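Local coordinates for D-isomer specific 2-hydroxyacid dehydrogenase family protein (Aeromonas salmonicida subsp. salmonicida, PDB 3HG7) that is probably an NAD-dependent oxidoreductase of the D-isomer specific 2-hydroxyacid dehydrogenase family, at residues D196-V201 with A224-V229; K23-P28 with I292-Y297; L10-N15 with M52-R57; G97-L102 with A282-D287. The protein carries 1 engineered substitution. One frame throughout, in Å; residues are numbered along the deposited sequence.

Contact 1 (D196-V201 with A224-V229); sequences DVIVSV and AILFNV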
loop_
_atom_site.group_PDB
_atom_site.type_symbol
_atom_site.label_atom_id
_atom_site.label_comp_id
_atom_site.label_asym_id
_atom_site.label_seq_id
_atom_site.Cartn_x
_atom_site.Cartn_y
_atom_site.Cartn_z
ATOM N N ASP A 196 20.922 -2.228 -5.107
ATOM C CA ASP A 196 21.079 -3.298 -4.121
ATOM C C ASP A 196 19.719 -3.678 -3.553
ATOM O O ASP A 196 19.456 -4.856 -3.262
ATOM C CB ASP A 196 22.015 -2.853 -3.006
ATOM C CG ASP A 196 23.394 -2.550 -3.525
ATOM O OD1 ASP A 196 23.923 -3.409 -4.272
ATOM O OD2 ASP A 196 23.921 -1.450 -3.224
ATOM N N VAL A 197 18.882 -2.658 -3.390
ATOM C CA VAL A 197 17.528 -2.822 -2.883
ATOM C C VAL A 197 16.630 -2.091 -3.871
ATOM O O VAL A 197 16.956 -0.971 -4.303
ATOM C CB VAL A 197 17.357 -2.208 -1.477
ATOM C CG1 VAL A 197 15.963 -2.524 -0.926
ATOM C CG2 VAL A 197 18.410 -2.758 -0.500
ATOM N N ILE A 198 15.520 -2.725 -4.234
ATOM C CA ILE A 198 14.533 -2.136 -5.133
ATOM C C ILE A 198 13.186 -2.106 -4.431
ATOM O O ILE A 198 12.746 -3.127 -3.883
ATOM C CB ILE A 198 14.382 -2.945 -6.440
ATOM C CG1 ILE A 198 15.736 -3.177 -7.114
ATOM C CG2 ILE A 198 13.480 -2.197 -7.425
ATOM C CD1 ILE A 198 15.790 -4.455 -7.914
ATOM N N VAL A 199 12.540 -0.938 -4.431
ATOM C CA VAL A 199 11.217 -0.817 -3.812
ATOM C C VAL A 199 10.220 -0.353 -4.875
ATOM O O VAL A 199 10.277 0.791 -5.328
ATOM C CB VAL A 199 11.220 0.117 -2.559
ATOM C CG1 VAL A 199 9.819 0.227 -1.962
ATOM C CG2 VAL A 199 12.119 -0.459 -1.465
ATOM N N SER A 200 9.344 -1.263 -5.281
ATOM C CA SER A 200 8.233 -0.953 -6.183
ATOM C C SER A 200 6.968 -0.488 -5.440
ATOM O O SER A 200 6.371 -1.226 -4.650
ATOM C CB SER A 200 7.932 -2.159 -7.075
ATOM O OG SER A 200 7.023 -1.808 -8.106
ATOM N N VAL A 201 6.586 0.762 -5.663
ATOM C CA VAL A 201 5.406 1.314 -5.025
ATOM C C VAL A 201 4.565 1.968 -6.117
ATOM O O VAL A 201 4.165 3.121 -5.986
ATOM C CB VAL A 201 5.723 2.416 -3.985
ATOM C CG1 VAL A 201 4.678 2.379 -2.850
ATOM C CG2 VAL A 201 7.127 2.324 -3.442
ATOM N N ALA A 224 20.333 -8.646 -5.141
ATOM C CA ALA A 224 19.381 -7.561 -4.974
ATOM C C ALA A 224 18.157 -8.057 -4.228
ATOM O O ALA A 224 17.791 -9.221 -4.329
ATOM C CB ALA A 224 18.954 -7.008 -6.306
ATOM N N ILE A 225 17.540 -7.147 -3.495
ATOM C CA ILE A 225 16.348 -7.461 -2.726
ATOM C C ILE A 225 15.287 -6.597 -3.363
ATOM O O ILE A 225 15.448 -5.386 -3.463
ATOM C CB ILE A 225 16.524 -7.100 -1.231
ATOM C CG1 ILE A 225 17.672 -7.933 -0.641
ATOM C CG2 ILE A 225 15.207 -7.341 -0.453
ATOM C CD1 ILE A 225 18.229 -7.433 0.685
ATOM N N LEU A 226 14.206 -7.225 -3.792
ATOM C CA LEU A 226 13.075 -6.513 -4.384
ATOM C C LEU A 226 11.868 -6.513 -3.469
ATOM O O LEU A 226 11.441 -7.580 -3.075
ATOM C CB LEU A 226 12.670 -7.192 -5.694
ATOM C CG LEU A 226 11.372 -6.706 -6.364
ATOM C CD1 LEU A 226 11.467 -5.236 -6.754
ATOM C CD2 LEU A 226 11.058 -7.558 -7.575
ATOM N N PHE A 227 11.327 -5.326 -3.169
ATOM C CA PHE A 227 10.052 -5.174 -2.431
ATOM C C PHE A 227 8.947 -4.789 -3.389
ATOM O O PHE A 227 9.119 -3.860 -4.202
ATOM C CB PHE A 227 10.126 -4.029 -1.422
ATOM C CG PHE A 227 10.982 -4.314 -0.216
ATOM C CD1 PHE A 227 10.393 -4.530 1.014
ATOM C CD2 PHE A 227 12.376 -4.304 -0.307
ATOM C CE1 PHE A 227 11.181 -4.793 2.150
ATOM C CE2 PHE A 227 13.171 -4.557 0.805
ATOM C CZ PHE A 227 12.569 -4.786 2.043
ATOM N N ASN A 228 7.791 -5.431 -3.246
ATOM C CA ASN A 228 6.608 -4.917 -3.902
ATOM C C ASN A 228 5.523 -4.628 -2.902
ATOM O O ASN A 228 4.976 -5.548 -2.286
ATOM C CB ASN A 228 6.055 -5.856 -4.955
ATOM C CG ASN A 228 4.926 -5.186 -5.787
ATOM O OD1 ASN A 228 4.780 -3.956 -5.787
ATOM N ND2 ASN A 228 4.137 -5.990 -6.464
ATOM N N VAL A 229 5.232 -3.344 -2.749
ATOM C CA VAL A 229 4.207 -2.899 -1.820
ATOM C C VAL A 229 3.132 -2.038 -2.522
ATOM O O VAL A 229 2.280 -1.450 -1.856
ATOM C CB VAL A 229 4.841 -2.086 -0.708
ATOM C CG1 VAL A 229 5.754 -2.965 0.158
ATOM C CG2 VAL A 229 5.666 -0.969 -1.326
#

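Contact 2 (K23-P28 with I292-Y297); sequences KAAHLP and IFVRNY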
loop_
_atom_site.group_PDB
_atom_site.type_symbol
_atom_site.label_atom_id
_atom_site.label_comp_id
_atom_site.label_asym_id
_atom_site.label_seq_id
_atom_site.Cartn_x
_atom_site.Cartn_y
_atom_site.Cartn_z
ATOM N N LYS A 23 -17.663 10.836 17.424
ATOM C CA LYS A 23 -18.495 11.383 18.498
ATOM C C LYS A 23 -17.724 12.435 19.307
ATOM O O LYS A 23 -18.324 13.359 19.862
ATOM C CB LYS A 23 -18.999 10.279 19.433
ATOM C CG LYS A 23 -20.289 9.608 18.981
ATOM C CD LYS A 23 -20.665 8.503 19.973
ATOM C CE LYS A 23 -21.976 7.828 19.609
ATOM N NZ LYS A 23 -22.360 6.830 20.653
ATOM N N ALA A 24 -16.399 12.292 19.354
ATOM C CA ALA A 24 -15.551 13.256 20.050
ATOM C C ALA A 24 -15.433 14.551 19.237
ATOM O O ALA A 24 -15.304 15.641 19.810
ATOM C CB ALA A 24 -14.183 12.672 20.327
ATOM N N ALA A 25 -15.512 14.421 17.908
ATOM C CA ALA A 25 -15.333 15.548 16.982
ATOM C C ALA A 25 -16.494 16.541 16.994
ATOM O O ALA A 25 -16.360 17.657 16.472
ATOM C CB ALA A 25 -15.108 15.033 15.575
ATOM N N HIS A 26 -17.620 16.119 17.575
ATOM C CA HIS A 26 -18.809 16.966 17.712
ATOM C C HIS A 26 -19.115 17.716 16.402
ATOM O O HIS A 26 -18.849 18.915 16.285
ATOM C CB HIS A 26 -18.638 17.931 18.901
ATOM C CG HIS A 26 -19.929 18.428 19.478
ATOM N ND1 HIS A 26 -21.038 17.623 19.632
ATOM C CD2 HIS A 26 -20.276 19.642 19.970
ATOM C CE1 HIS A 26 -22.018 18.325 20.172
ATOM N NE2 HIS A 26 -21.580 19.554 20.389
ATOM N N LEU A 27 -19.645 16.985 15.422
ATOM C CA LEU A 27 -20.007 17.517 14.120
ATOM C C LEU A 27 -21.495 17.765 14.179
ATOM O O LEU A 27 -22.274 16.839 14.415
ATOM C CB LEU A 27 -19.675 16.508 13.014
ATOM C CG LEU A 27 -18.257 15.914 13.039
ATOM C CD1 LEU A 27 -18.212 14.521 12.420
ATOM C CD2 LEU A 27 -17.219 16.810 12.378
ATOM N N PRO A 28 -21.901 19.031 14.011
ATOM C CA PRO A 28 -23.322 19.344 14.148
ATOM C C PRO A 28 -24.117 18.851 12.943
ATOM O O PRO A 28 -23.563 18.687 11.863
ATOM C CB PRO A 28 -23.332 20.873 14.244
ATOM C CG PRO A 28 -22.093 21.304 13.514
ATOM C CD PRO A 28 -21.075 20.226 13.735
ATOM N N ILE A 292 -8.690 12.661 8.300
ATOM C CA ILE A 292 -8.980 12.857 6.862
ATOM C C ILE A 292 -10.479 13.053 6.637
ATOM O O ILE A 292 -10.893 13.954 5.892
ATOM C CB ILE A 292 -8.452 11.692 6.001
ATOM C CG1 ILE A 292 -6.914 11.734 5.956
ATOM C CG2 ILE A 292 -8.989 11.743 4.575
ATOM C CD1 ILE A 292 -6.289 10.466 5.329
ATOM N N PHE A 293 -11.262 12.223 7.309
ATOM C CA PHE A 293 -12.721 12.313 7.220
ATOM C C PHE A 293 -13.226 13.680 7.694
ATOM O O PHE A 293 -13.968 14.353 6.979
ATOM C CB PHE A 293 -13.422 11.190 7.986
ATOM C CG PHE A 293 -14.938 11.342 7.971
ATOM C CD1 PHE A 293 -15.689 10.830 6.915
ATOM C CD2 PHE A 293 -15.585 12.069 8.965
ATOM C CE1 PHE A 293 -17.083 10.997 6.874
ATOM C CE2 PHE A 293 -16.963 12.294 8.921
ATOM C CZ PHE A 293 -17.725 11.744 7.876
ATOM N N VAL A 294 -12.817 14.109 8.881
ATOM C CA VAL A 294 -13.325 15.378 9.412
ATOM C C VAL A 294 -12.893 16.597 8.570
ATOM O O VAL A 294 -13.693 17.509 8.374
ATOM C CB VAL A 294 -12.958 15.530 10.916
ATOM C CG1 VAL A 294 -13.191 16.955 11.420
ATOM C CG2 VAL A 294 -13.733 14.509 11.730
ATOM N N ARG A 295 -11.665 16.605 8.046
ATOM C CA ARG A 295 -11.234 17.721 7.179
ATOM C C ARG A 295 -12.060 17.723 5.883
ATOM O O ARG A 295 -12.512 18.767 5.431
ATOM C CB ARG A 295 -9.707 17.703 6.893
ATOM C CG ARG A 295 -8.809 18.028 8.092
ATOM C CD ARG A 295 -7.313 18.198 7.692
ATOM N NE ARG A 295 -6.933 17.326 6.576
ATOM C CZ ARG A 295 -6.118 16.275 6.668
ATOM N NH1 ARG A 295 -5.860 15.544 5.586
ATOM N NH2 ARG A 295 -5.566 15.952 7.832
ATOM N N ASN A 296 -12.271 16.538 5.308
ATOM C CA ASN A 296 -13.109 16.402 4.121
ATOM C C ASN A 296 -14.568 16.739 4.399
ATOM O O ASN A 296 -15.248 17.303 3.548
ATOM C CB ASN A 296 -12.984 14.996 3.519
ATOM C CG ASN A 296 -11.974 14.929 2.360
ATOM O OD1 ASN A 296 -11.578 15.953 1.776
ATOM N ND2 ASN A 296 -11.592 13.711 2.001
ATOM N N TYR A 297 -15.043 16.419 5.598
ATOM C CA TYR A 297 -16.423 16.741 5.978
ATOM C C TYR A 297 -16.658 18.256 5.967
ATOM O O TYR A 297 -17.647 18.739 5.405
ATOM C CB TYR A 297 -16.769 16.138 7.348
ATOM C CG TYR A 297 -18.167 16.475 7.805
ATOM C CD1 TYR A 297 -19.261 15.768 7.328
ATOM C CD2 TYR A 297 -18.389 17.482 8.738
ATOM C CE1 TYR A 297 -20.544 16.081 7.750
ATOM C CE2 TYR A 297 -19.652 17.803 9.168
ATOM C CZ TYR A 297 -20.734 17.110 8.666
ATOM O OH TYR A 297 -22.015 17.414 9.080
#

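Contact 3 (L10-N15 with M52-R57); sequences LLSQDN and MAEPAR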
loop_
_atom_site.group_PDB
_atom_site.type_symbol
_atom_site.label_atom_id
_atom_site.label_comp_id
_atom_site.label_asym_id
_atom_site.label_seq_id
_atom_site.Cartn_x
_atom_site.Cartn_y
_atom_site.Cartn_z
ATOM N N LEU A 10 -21.309 4.072 9.323
ATOM C CA LEU A 10 -19.973 3.489 9.515
ATOM C C LEU A 10 -20.081 2.000 9.215
ATOM O O LEU A 10 -20.895 1.318 9.827
ATOM C CB LEU A 10 -19.525 3.670 10.970
ATOM C CG LEU A 10 -19.376 5.141 11.394
ATOM C CD1 LEU A 10 -19.020 5.205 12.839
ATOM C CD2 LEU A 10 -18.257 5.774 10.555
ATOM N N LEU A 11 -19.319 1.549 8.225
ATOM C CA LEU A 11 -19.320 0.162 7.766
ATOM C C LEU A 11 -17.839 -0.287 7.635
ATOM O O LEU A 11 -17.339 -0.646 6.530
ATOM C CB LEU A 11 -20.053 0.077 6.442
ATOM C CG LEU A 11 -20.218 -1.244 5.715
ATOM C CD1 LEU A 11 -21.004 -2.215 6.570
ATOM C CD2 LEU A 11 -20.963 -0.957 4.419
ATOM N N SER A 12 -17.156 -0.260 8.786
ATOM C CA SER A 12 -15.732 -0.572 8.890
ATOM C C SER A 12 -15.432 -1.613 9.981
ATOM O O SER A 12 -16.109 -1.660 10.996
ATOM C CB SER A 12 -14.944 0.692 9.228
ATOM O OG SER A 12 -13.574 0.376 9.450
ATOM N N GLN A 13 -14.365 -2.392 9.783
ATOM C CA GLN A 13 -13.945 -3.331 10.835
ATOM C C GLN A 13 -13.490 -2.526 12.050
ATOM O O GLN A 13 -13.498 -3.028 13.157
ATOM C CB GLN A 13 -12.849 -4.275 10.346
ATOM C CG GLN A 13 -11.565 -3.614 9.903
ATOM C CD GLN A 13 -10.560 -4.644 9.401
ATOM O OE1 GLN A 13 -9.550 -4.897 10.042
ATOM N NE2 GLN A 13 -10.868 -5.275 8.259
ATOM N N ASP A 14 -13.159 -1.244 11.834
ATOM C CA ASP A 14 -12.798 -0.344 12.920
ATOM C C ASP A 14 -13.936 0.553 13.424
ATOM O O ASP A 14 -13.683 1.607 14.031
ATOM C CB ASP A 14 -11.604 0.520 12.470
ATOM C CG ASP A 14 -10.325 -0.284 12.291
ATOM O OD1 ASP A 14 -10.043 -1.197 13.116
ATOM O OD2 ASP A 14 -9.593 -0.012 11.309
ATOM N N ASN A 15 -15.183 0.148 13.176
ATOM C CA ASN A 15 -16.360 0.922 13.594
ATOM C C ASN A 15 -16.316 1.471 15.023
ATOM O O ASN A 15 -16.708 2.611 15.261
ATOM C CB ASN A 15 -17.625 0.068 13.477
ATOM C CG ASN A 15 -18.263 0.130 12.096
ATOM O OD1 ASN A 15 -17.853 0.911 11.242
ATOM N ND2 ASN A 15 -19.279 -0.708 11.872
ATOM N N MET A 52 -18.620 5.873 5.515
ATOM C CA MET A 52 -17.180 5.582 5.700
ATOM C C MET A 52 -17.045 4.073 5.896
ATOM O O MET A 52 -17.678 3.523 6.805
ATOM C CB MET A 52 -16.604 6.315 6.904
ATOM C CG MET A 52 -15.086 5.988 7.132
ATOM S SD MET A 52 -13.940 7.322 7.651
ATOM C CE MET A 52 -14.711 7.678 9.209
ATOM N N ALA A 53 -16.262 3.427 5.040
ATOM C CA ALA A 53 -16.282 1.949 4.945
ATOM C C ALA A 53 -15.072 1.438 4.229
ATOM O O ALA A 53 -14.384 2.191 3.539
ATOM C CB ALA A 53 -17.516 1.487 4.166
ATOM N N GLU A 54 -14.811 0.137 4.387
ATOM C CA GLU A 54 -13.852 -0.522 3.503
ATOM C C GLU A 54 -14.625 -0.759 2.226
ATOM O O GLU A 54 -15.821 -1.104 2.279
ATOM C CB GLU A 54 -13.361 -1.848 4.107
ATOM C CG GLU A 54 -12.260 -1.660 5.121
ATOM C CD GLU A 54 -12.798 -1.336 6.498
ATOM O OE1 GLU A 54 -13.429 -2.230 7.096
ATOM O OE2 GLU A 54 -12.515 -0.232 7.021
ATOM N N PRO A 55 -13.979 -0.538 1.062
ATOM C CA PRO A 55 -14.640 -0.802 -0.233
ATOM C C PRO A 55 -15.335 -2.148 -0.346
ATOM O O PRO A 55 -16.489 -2.183 -0.778
ATOM C CB PRO A 55 -13.484 -0.733 -1.217
ATOM C CG PRO A 55 -12.613 0.315 -0.622
ATOM C CD PRO A 55 -12.636 0.023 0.863
ATOM N N ALA A 56 -14.666 -3.240 0.047
ATOM C CA ALA A 56 -15.308 -4.573 -0.038
ATOM C C ALA A 56 -16.568 -4.687 0.812
ATOM O O ALA A 56 -17.454 -5.453 0.500
ATOM C CB ALA A 56 -14.335 -5.673 0.309
ATOM N N ARG A 57 -16.651 -3.950 1.906
ATOM C CA ARG A 57 -17.881 -4.021 2.666
ATOM C C ARG A 57 -19.019 -3.221 2.099
ATOM O O ARG A 57 -20.182 -3.639 2.195
ATOM C CB ARG A 57 -17.662 -3.729 4.126
ATOM C CG ARG A 57 -17.364 -5.037 4.787
ATOM C CD ARG A 57 -17.166 -4.898 6.201
ATOM N NE ARG A 57 -18.407 -4.615 6.897
ATOM C CZ ARG A 57 -18.395 -4.387 8.193
ATOM N NH1 ARG A 57 -17.218 -4.471 8.794
ATOM N NH2 ARG A 57 -19.485 -4.064 8.855
HETATM O O HOH W 1 -17.749 -3.813 11.260
#

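Contact 4 (G97-L102 with A282-D287); sequences GIFGPL and AYSFPD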
loop_
_atom_site.group_PDB
_atom_site.type_symbol
_atom_site.label_atom_id
_atom_site.label_comp_id
_atom_site.label_asym_id
_atom_site.label_seq_id
_atom_site.Cartn_x
_atom_site.Cartn_y
_atom_site.Cartn_z
ATOM N N GLY A 97 -1.486 9.971 1.671
ATOM C CA GLY A 97 -0.594 10.869 2.375
ATOM C C GLY A 97 -0.225 10.511 3.808
ATOM O O GLY A 97 0.574 11.224 4.438
ATOM N N ILE A 98 -0.758 9.404 4.328
ATOM C CA ILE A 98 -0.501 9.076 5.722
ATOM C C ILE A 98 0.337 7.796 5.893
ATOM O O ILE A 98 0.448 7.300 7.004
ATOM C CB ILE A 98 -1.813 8.954 6.531
ATOM C CG1 ILE A 98 -2.736 7.879 5.922
ATOM C CG2 ILE A 98 -2.537 10.346 6.599
ATOM C CD1 ILE A 98 -3.937 7.451 6.793
ATOM N N PHE A 99 0.902 7.271 4.800
ATOM C CA PHE A 99 1.525 5.946 4.834
ATOM C C PHE A 99 3.034 5.968 4.716
ATOM O O PHE A 99 3.633 4.908 4.746
ATOM C CB PHE A 99 0.965 5.044 3.739
ATOM C CG PHE A 99 -0.527 4.905 3.788
ATOM C CD1 PHE A 99 -1.326 5.596 2.876
ATOM C CD2 PHE A 99 -1.124 4.125 4.771
ATOM C CE1 PHE A 99 -2.692 5.461 2.911
ATOM C CE2 PHE A 99 -2.520 4.002 4.829
ATOM C CZ PHE A 99 -3.293 4.694 3.889
ATOM N N GLY A 100 3.633 7.153 4.573
ATOM C CA GLY A 100 5.112 7.268 4.459
ATOM C C GLY A 100 5.909 6.590 5.583
ATOM O O GLY A 100 6.694 5.660 5.342
ATOM N N PRO A 101 5.757 7.075 6.822
ATOM C CA PRO A 101 6.466 6.465 7.938
ATOM C C PRO A 101 6.227 4.966 8.115
ATOM O O PRO A 101 7.152 4.247 8.480
ATOM C CB PRO A 101 5.924 7.233 9.150
ATOM C CG PRO A 101 5.568 8.554 8.639
ATOM C CD PRO A 101 5.207 8.396 7.170
ATOM N N LEU A 102 5.001 4.497 7.883
ATOM C CA LEU A 102 4.689 3.100 8.060
ATOM C C LEU A 102 5.372 2.271 7.010
ATOM O O LEU A 102 5.888 1.178 7.315
ATOM C CB LEU A 102 3.160 2.891 7.991
ATOM C CG LEU A 102 2.481 3.328 9.281
ATOM C CD1 LEU A 102 0.936 3.359 8.977
ATOM C CD2 LEU A 102 2.757 2.403 10.450
ATOM N N ALA A 282 1.192 -1.136 5.550
ATOM C CA ALA A 282 0.859 0.179 6.053
ATOM C C ALA A 282 -0.642 0.286 6.279
ATOM O O ALA A 282 -1.372 0.663 5.379
ATOM C CB ALA A 282 1.356 1.265 5.081
ATOM N N TYR A 283 -1.051 -0.089 7.485
ATOM C CA TYR A 283 -2.445 -0.118 7.938
ATOM C C TYR A 283 -3.028 1.272 7.937
ATOM O O TYR A 283 -2.302 2.240 8.118
ATOM C CB TYR A 283 -2.486 -0.683 9.368
ATOM C CG TYR A 283 -3.883 -0.996 9.801
ATOM C CD1 TYR A 283 -4.569 -0.191 10.723
ATOM C CD2 TYR A 283 -4.540 -2.096 9.261
ATOM C CE1 TYR A 283 -5.903 -0.489 11.087
ATOM C CE2 TYR A 283 -5.862 -2.398 9.611
ATOM C CZ TYR A 283 -6.531 -1.595 10.519
ATOM O OH TYR A 283 -7.828 -1.947 10.831
ATOM N N SER A 284 -4.355 1.387 7.733
ATOM C CA SER A 284 -5.023 2.691 7.812
ATOM C C SER A 284 -5.469 2.854 9.248
ATOM O O SER A 284 -6.502 2.277 9.654
ATOM C CB SER A 284 -6.296 2.711 6.924
ATOM O OG SER A 284 -5.965 2.741 5.537
ATOM N N PHE A 285 -4.723 3.626 10.020
ATOM C CA PHE A 285 -4.992 3.748 11.438
ATOM C C PHE A 285 -6.141 4.709 11.657
ATOM O O PHE A 285 -6.164 5.778 11.013
ATOM C CB PHE A 285 -3.728 4.175 12.184
ATOM C CG PHE A 285 -2.777 3.024 12.413
ATOM C CD1 PHE A 285 -2.837 2.276 13.592
ATOM C CD2 PHE A 285 -1.883 2.634 11.421
ATOM C CE1 PHE A 285 -1.976 1.193 13.775
ATOM C CE2 PHE A 285 -1.028 1.538 11.615
ATOM C CZ PHE A 285 -1.080 0.840 12.787
ATOM N N PRO A 286 -7.112 4.342 12.528
ATOM C CA PRO A 286 -8.347 5.141 12.543
ATOM C C PRO A 286 -8.111 6.586 12.961
ATOM O O PRO A 286 -8.747 7.476 12.407
ATOM C CB PRO A 286 -9.234 4.416 13.561
ATOM C CG PRO A 286 -8.762 2.996 13.490
ATOM C CD PRO A 286 -7.269 3.065 13.262
ATOM N N ASP A 287 -7.185 6.824 13.892
ATOM C CA ASP A 287 -6.876 8.195 14.305
ATOM C C ASP A 287 -6.517 9.058 13.096
ATOM O O ASP A 287 -6.953 10.210 12.999
ATOM C CB ASP A 287 -5.764 8.241 15.371
ATOM C CG ASP A 287 -6.201 7.640 16.708
ATOM O OD1 ASP A 287 -6.203 6.397 16.835
ATOM O OD2 ASP A 287 -6.523 8.399 17.647
#

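Contact 1 (D196-V201 with A224-V229)
Strands 197-200 and 225-228 run parallel, their axes 4.7 Å apart and 12° from alignment, with Val197 beside Ile225, Ile198 beside Leu226, Val199 beside Phe227 and Ser200 beside Asn228. They are neighbouring inner strands of the seven-stranded parallel sheet of the Rossmann-type domain, which is thought to bind NAD. Five backbone hydrogen bonds zip them together, from Ile225 N to Asp196 O at one end to Val229 N to Ser200 O at the other. The shortest, Phe227 N to Ile198 O at 2.7 Å, is almost straight (N-H...O 175°).

On the face carrying Val197, Val199, Ile225 and Phe227, the phenyl ring of Phe227 crosses the two valines obliquely. Val197 CG1 reaches Phe227 CE2 at 3.9 Å, and Val199 CG2 reaches Phe227 CD2 at 4.0 Å. Helix 100-115 covers this face through Leu111 on Val197, Leu114 on Ile225 and His110 on Phe227, while Ile155 of helix 150-161 packs on Val199. The other face carries Ile198 and Leu226, where Ile198 CG2 meets Leu226 CD1 at 3.7 Å. Leu226 CG stands anti to its backbone N, and a chi2 of 62° places CD1 by Ile198.

Beyond the paired strands, Val201 CG1 meets Val229 CG2 at 3.8 Å. Asn228 turns its amide to the following loop, where OD1 accepts from Gly230 N and ND2 donates to Arg231 O. The hydroxyl beside it, Ser200 OG, is buried with no polar partner in the model, 3.9 Å from Asn228 OD1.

Contact 2 (K23-P28 with I292-Y297)
Leu27 meets three residues of helix 286-301 with its two methyl branches. Leu27 CD2 lies 3.9 Å from Tyr297 CD2 and 4.1 Å from Val294 CG1. The other methyl, Leu27 CD1, comes to the edge of the Phe293 ring, near its plane, at 4.3 Å from Phe293 CE2. The side chains of Leu27 and Tyr297 pass one another pointing opposite ways, and Leu27 CB also approaches Tyr297 CE2 at 4.1 Å. A turn of helix earlier, Val294 divides its methyls between two partners, Val294 CG1 going to Leu27 CD2 and Val294 CG2 to Ala25 CB, the latter again at 4.1 Å. At the far end Tyr297 OH sits 3.4 Å from Pro28 O, at most a weak and unsettled hydrogen bond.

The first torsion of Tyr297 puts CG anti to the backbone N (chi1 178°). On the opposing segment, His26 takes a positive phi of 45° just after helix 15-24. Ala25 and Leu27, on either side of it in sequence, both point their CB atoms toward helix 286-301. The contact thus joins the exit of the first helix to the last one, which returns to the N-terminal, flavodoxin-like domain and packs on its five-stranded parallel sheet.

Further out, Phe293 meets the Trp70 ring of that sheet with planes about 10° apart and also touches Ile50 and Met52, while Leu22 of helix 15-24 touches Phe293 and Val294. Asn296 donates through ND2 to Gln72 OE1 and accepts the Asp307 amide at OD1.

Contact 3 (L10-N15 with M52-R57)
Glu54 reaches Ser12 through a bend in its own side chain. Glu54 CG stands anti to the carbonyl carbon (chi1 -82°), and a chi2 of 84° turns CD away from an extended path, while Ser12 OG is anti to its backbone N (chi1 175°). Ser12 OG donates to Glu54 OE2 at 2.7 Å and Gln13 N donates to Glu54 OE1 at 2.8 Å. Both oxygens use their syn lone pairs, so the carboxylate receives the two donors side by side. OE2 has a further partner in Thr74 OG1, and Ser12 OG also accepts from Asp14 N, forming an ST turn.

These loops follow parallel strands 6-11 and 50-53 of the N-terminal sheet, where Leu11 N donates to Met52 O at 2.9 Å. Leu10 and Met52 lie side by side on one face, Leu10 CD2 to Met52 CB 4.0 Å; Leu11 CB and Ala53 CB meet on the other at 3.7 Å.

Arg57 is modelled in two conformers, so its contacts are doubtful in detail. In one, it crosses Leu11 at a slant, with Leu11 CD1 3.6 Å from Arg57 NE and Leu11 CG 3.9 Å from Arg57 CB, and Leu11 C lies over the centre of one guanidinium face. Chemically, with its two oxygens bound to different donors, the Glu54 carboxylate cannot turn about CG-CD without losing bonds, and the Ser12 hydroxyl is held both as donor and as acceptor.

Contact 4 (G97-L102 with A282-D287)
The Phe99 ring turns its edge to 282-287: Tyr283 O and Ser284 OG lie near the ring plane, the hydroxyl oxygen of Ser284 3.7 Å from Phe99 CZ. Over one face sits Ile98 CG1, above the ring centre, from the residue just before. The second phenyl group, Phe285, carries Tyr283 CD1 over the centre of one face, and Leu102 CD1 comes to its edge at 3.8 Å from Phe285 CE2.

Ala282 CB sits between Phe99 and Leu102, 3.8 Å from both Phe99 CD2 and Leu102 CB. Leu102 has CG anti to its carbonyl carbon (chi1 -77°), and a chi2 of 168° places CD1, which lies 3.5 Å from Tyr283 O as well as against Phe285. Contact across the segments is therefore by packing alone, and polar groups are served elsewhere: Ser284 OG bonds to Thr74 O, and Tyr283 OH to Asp14 OD2. Ile98 touches Asp288 and Ile292 of helix 286-301.

A bound glycerol, probably from the crystallisation liquor, lies about 4 Å from the Phe99 side chain. Both segments link the two domains, one leading into helix 100-115 of the Rossmann-type domain and the other into helix 286-301 of the N-terminal domain. Such paired crossovers form the interdomain hinge of D-2-hydroxyacid dehydrogenases, whose active site lies in the cleft between the domains.

Contact 1 belongs to the probable NAD-binding domain, contacts 2 and 3 to the N-terminal domain, and contact 4 joins the two. The centres of contacts 1 and 4 are 20 Å apart, their nearest atoms about 7 Å; the centres of contacts 1 and 2 are 37 Å apart, on opposite sides of the chain's centre. Contacts 2 and 3 share a core where Phe293 CG meets Met52 CE at 3.9 Å. Contact 4 touches both, through Ile98 CG2 on Ile292 CD1 at 4.0 Å and a probable hydrogen bond of Tyr283 OH to Asp14 OD2 at 2.7 Å. A bound glycerol lies about 6 Å from the Val201 side chain of contact 1.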